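Tle cognate immunity protein 4 C-terminal domain-containing protein (Pseudomonas aeruginosa PAO1, PDB 4R1D) binds the type VI secretion lipase effector Tle4 as its cognate immunity protein, probably shielding the producing cell from its own toxin. Local coordinates at residues K91-T97 / W110-V116. Residues are numbered along the deposited sequence; the frame is centred on the assembly and turned at random.
Sequences KTYLLDT and WKGKVSV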
loop_
_atom_site.group_PDB
_atom_site.type_symbol
_atom_site.label_atom_id
_atom_site.label_comp_id
_atom_site.label_asym_id
_atom_site.label_seq_id
_atom_site.Cartn_x
_atom_site.Cartn_y
_atom_site.Cartn_z
ATOM N N LYS B 91 -3.985 21.745 10.800
ATOM C CA LYS B 91 -4.394 21.189 12.090
ATOM C C LYS B 91 -3.338 20.332 12.780
ATOM O O LYS B 91 -3.480 19.993 13.963
ATOM C CB LYS B 91 -5.682 20.399 11.932
ATOM C CG LYS B 91 -6.753 21.202 11.210
ATOM C CD LYS B 91 -8.106 20.530 11.291
ATOM C CE LYS B 91 -9.197 21.414 10.680
ATOM N NZ LYS B 91 -9.288 21.285 9.194
ATOM N N THR B 92 -2.296 19.967 12.036
ATOM C CA THR B 92 -1.268 19.080 12.565
ATOM C C THR B 92 0.135 19.550 12.233
ATOM O O THR B 92 0.398 20.086 11.148
ATOM C CB THR B 92 -1.426 17.617 12.069
ATOM O OG1 THR B 92 -1.285 17.566 10.642
ATOM C CG2 THR B 92 -2.786 17.049 12.480
ATOM N N TYR B 93 1.024 19.342 13.200
ATOM C CA TYR B 93 2.447 19.572 13.051
ATOM C C TYR B 93 3.143 18.233 12.887
ATOM O O TYR B 93 2.577 17.179 13.176
ATOM C CB TYR B 93 3.016 20.173 14.340
ATOM C CG TYR B 93 2.421 21.490 14.791
ATOM C CD1 TYR B 93 2.298 22.561 13.922
ATOM C CD2 TYR B 93 2.010 21.662 16.102
ATOM C CE1 TYR B 93 1.760 23.775 14.357
ATOM C CE2 TYR B 93 1.478 22.856 16.540
ATOM C CZ TYR B 93 1.356 23.907 15.666
ATOM O OH TYR B 93 0.824 25.096 16.121
ATOM N N LEU B 94 4.390 18.296 12.436
ATOM C CA LEU B 94 5.321 17.201 12.588
ATOM C C LEU B 94 6.222 17.592 13.744
ATOM O O LEU B 94 6.793 18.693 13.746
ATOM C CB LEU B 94 6.159 17.072 11.324
ATOM C CG LEU B 94 7.078 15.860 11.201
ATOM C CD1 LEU B 94 6.270 14.560 11.317
ATOM C CD2 LEU B 94 7.819 15.935 9.871
ATOM N N LEU B 95 6.325 16.715 14.736
ATOM C CA LEU B 95 7.254 16.912 15.840
ATOM C C LEU B 95 8.330 15.842 15.761
ATOM O O LEU B 95 8.061 14.658 15.962
ATOM C CB LEU B 95 6.527 16.843 17.178
ATOM C CG LEU B 95 7.420 16.933 18.420
ATOM C CD1 LEU B 95 8.234 18.218 18.391
ATOM C CD2 LEU B 95 6.587 16.834 19.689
ATOM N N ASP B 96 9.541 16.271 15.424
ATOM C CA ASP B 96 10.683 15.371 15.270
ATOM C C ASP B 96 11.544 15.437 16.538
ATOM O O ASP B 96 12.341 16.367 16.695
ATOM C CB ASP B 96 11.482 15.823 14.055
ATOM C CG ASP B 96 12.527 14.808 13.609
ATOM O OD1 ASP B 96 12.541 13.711 14.176
ATOM O OD2 ASP B 96 13.308 15.131 12.679
ATOM N N THR B 97 11.379 14.476 17.445
ATOM C CA THR B 97 12.097 14.519 18.728
ATOM C C THR B 97 13.369 13.681 18.732
ATOM O O THR B 97 13.392 12.549 18.232
ATOM C CB THR B 97 11.245 14.066 19.929
ATOM O OG1 THR B 97 10.984 12.664 19.838
ATOM C CG2 THR B 97 9.925 14.857 20.035
ATOM N N TRP B 110 12.416 10.071 17.425
ATOM C CA TRP B 110 11.030 9.683 17.606
ATOM C C TRP B 110 10.164 10.769 16.982
ATOM O O TRP B 110 9.930 11.823 17.584
ATOM C CB TRP B 110 10.709 9.504 19.090
ATOM C CG TRP B 110 9.266 9.138 19.338
ATOM C CD1 TRP B 110 8.543 8.155 18.714
ATOM C CD2 TRP B 110 8.379 9.755 20.278
ATOM N NE1 TRP B 110 7.250 8.120 19.219
ATOM C CE2 TRP B 110 7.127 9.094 20.176
ATOM C CE3 TRP B 110 8.521 10.797 21.202
ATOM C CZ2 TRP B 110 6.033 9.444 20.958
ATOM C CZ3 TRP B 110 7.415 11.143 21.989
ATOM C CH2 TRP B 110 6.199 10.465 21.859
ATOM N N LYS B 111 9.716 10.526 15.758
ATOM C CA LYS B 111 9.064 11.574 14.980
ATOM C C LYS B 111 7.639 11.194 14.637
ATOM O O LYS B 111 7.367 10.068 14.225
ATOM C CB LYS B 111 9.848 11.842 13.690
ATOM C CG LYS B 111 9.199 12.877 12.761
ATOM C CD LYS B 111 9.995 13.042 11.476
ATOM C CE LYS B 111 10.021 11.760 10.666
ATOM N NZ LYS B 111 10.692 11.946 9.348
ATOM N N GLY B 112 6.722 12.138 14.805
ATOM C CA GLY B 112 5.348 11.870 14.443
ATOM C C GLY B 112 4.504 13.120 14.438
ATOM O O GLY B 112 4.963 14.192 14.816
ATOM N N LYS B 113 3.258 12.984 14.004
ATOM C CA LYS B 113 2.379 14.147 13.930
ATOM C C LYS B 113 1.746 14.471 15.274
ATOM O O LYS B 113 1.444 13.579 16.072
ATOM C CB LYS B 113 1.307 13.926 12.858
ATOM C CG LYS B 113 1.881 13.888 11.464
ATOM C CD LYS B 113 0.807 13.795 10.402
ATOM C CE LYS B 113 0.514 12.350 10.060
ATOM N NZ LYS B 113 -0.320 12.256 8.836
ATOM N N VAL B 114 1.541 15.767 15.511
ATOM C CA VAL B 114 0.946 16.253 16.740
ATOM C C VAL B 114 -0.119 17.294 16.378
ATOM O O VAL B 114 0.071 18.092 15.467
ATOM C CB VAL B 114 2.033 16.888 17.635
ATOM C CG1 VAL B 114 1.419 17.762 18.712
ATOM C CG2 VAL B 114 2.935 15.799 18.228
ATOM N N SER B 115 -1.246 17.281 17.077
ATOM C CA SER B 115 -2.282 18.269 16.791
ATOM C C SER B 115 -1.883 19.647 17.299
ATOM O O SER B 115 -1.311 19.781 18.376
ATOM C CB SER B 115 -3.635 17.854 17.375
ATOM O OG SER B 115 -4.319 16.964 16.504
ATOM N N VAL B 116 -2.190 20.666 16.510
ATOM C CA VAL B 116 -1.942 22.042 16.924
ATOM C C VAL B 116 -2.499 22.282 18.325
ATOM O O VAL B 116 -1.810 22.820 19.197
ATOM C CB VAL B 116 -2.583 23.029 15.944
ATOM C CG1 VAL B 116 -2.464 24.456 16.476
ATOM C CG2 VAL B 116 -1.923 22.915 14.587
HETATM O O HOH W 1 -0.075 24.969 19.017
HETATM O O HOH W 2 7.566 13.113 18.269
#
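The antiparallel β-hairpin of strands 92-100 and 107-115, in the N-terminal domain, forms the hydrogen-bonded pairs Y93-V114, L95-G112 and T97-W110. W110 O is shared: T97 N donates to it from above the carbonyl plane, whereas T97 OG1 lies in that plane, on a lone pair, at 2.6 Å. A chi1 of 69° sets this hydroxyl between the backbone N and carbonyl carbon of T97 and turns it to the neighbouring strand. A water donates to both W110 O and L95 O.

At the other end V116 N donates a nearly straight hydrogen bond to K91 O at 2.9 Å (N-H...O 174°), and V116 CG2 lies over one face of the Y93 ring, 3.9 Å from its centroid, in a CH-pi contact. The Y93 hydroxyl donates to a water that donates to V116 O. L95 CB meets V114 CG2 at 3.9 Å on the same face, which helix 119-132 covers through A122, S126 and L129.

On the opposite face, the aliphatic part of K111 passes L94 and D96, its CG 3.7 Å from L94 CD1. The D96 carboxylate is instead held by R109 and Y98. T92 OG1 hydrogen-bonds S85 OG and, in the partner chain, D406; S115 OG bonds D402 there. This more polar face thus meets the partner chain at its T92/S115 end, while on the largely apolar side three donors satisfy the carbonyl of buried W110.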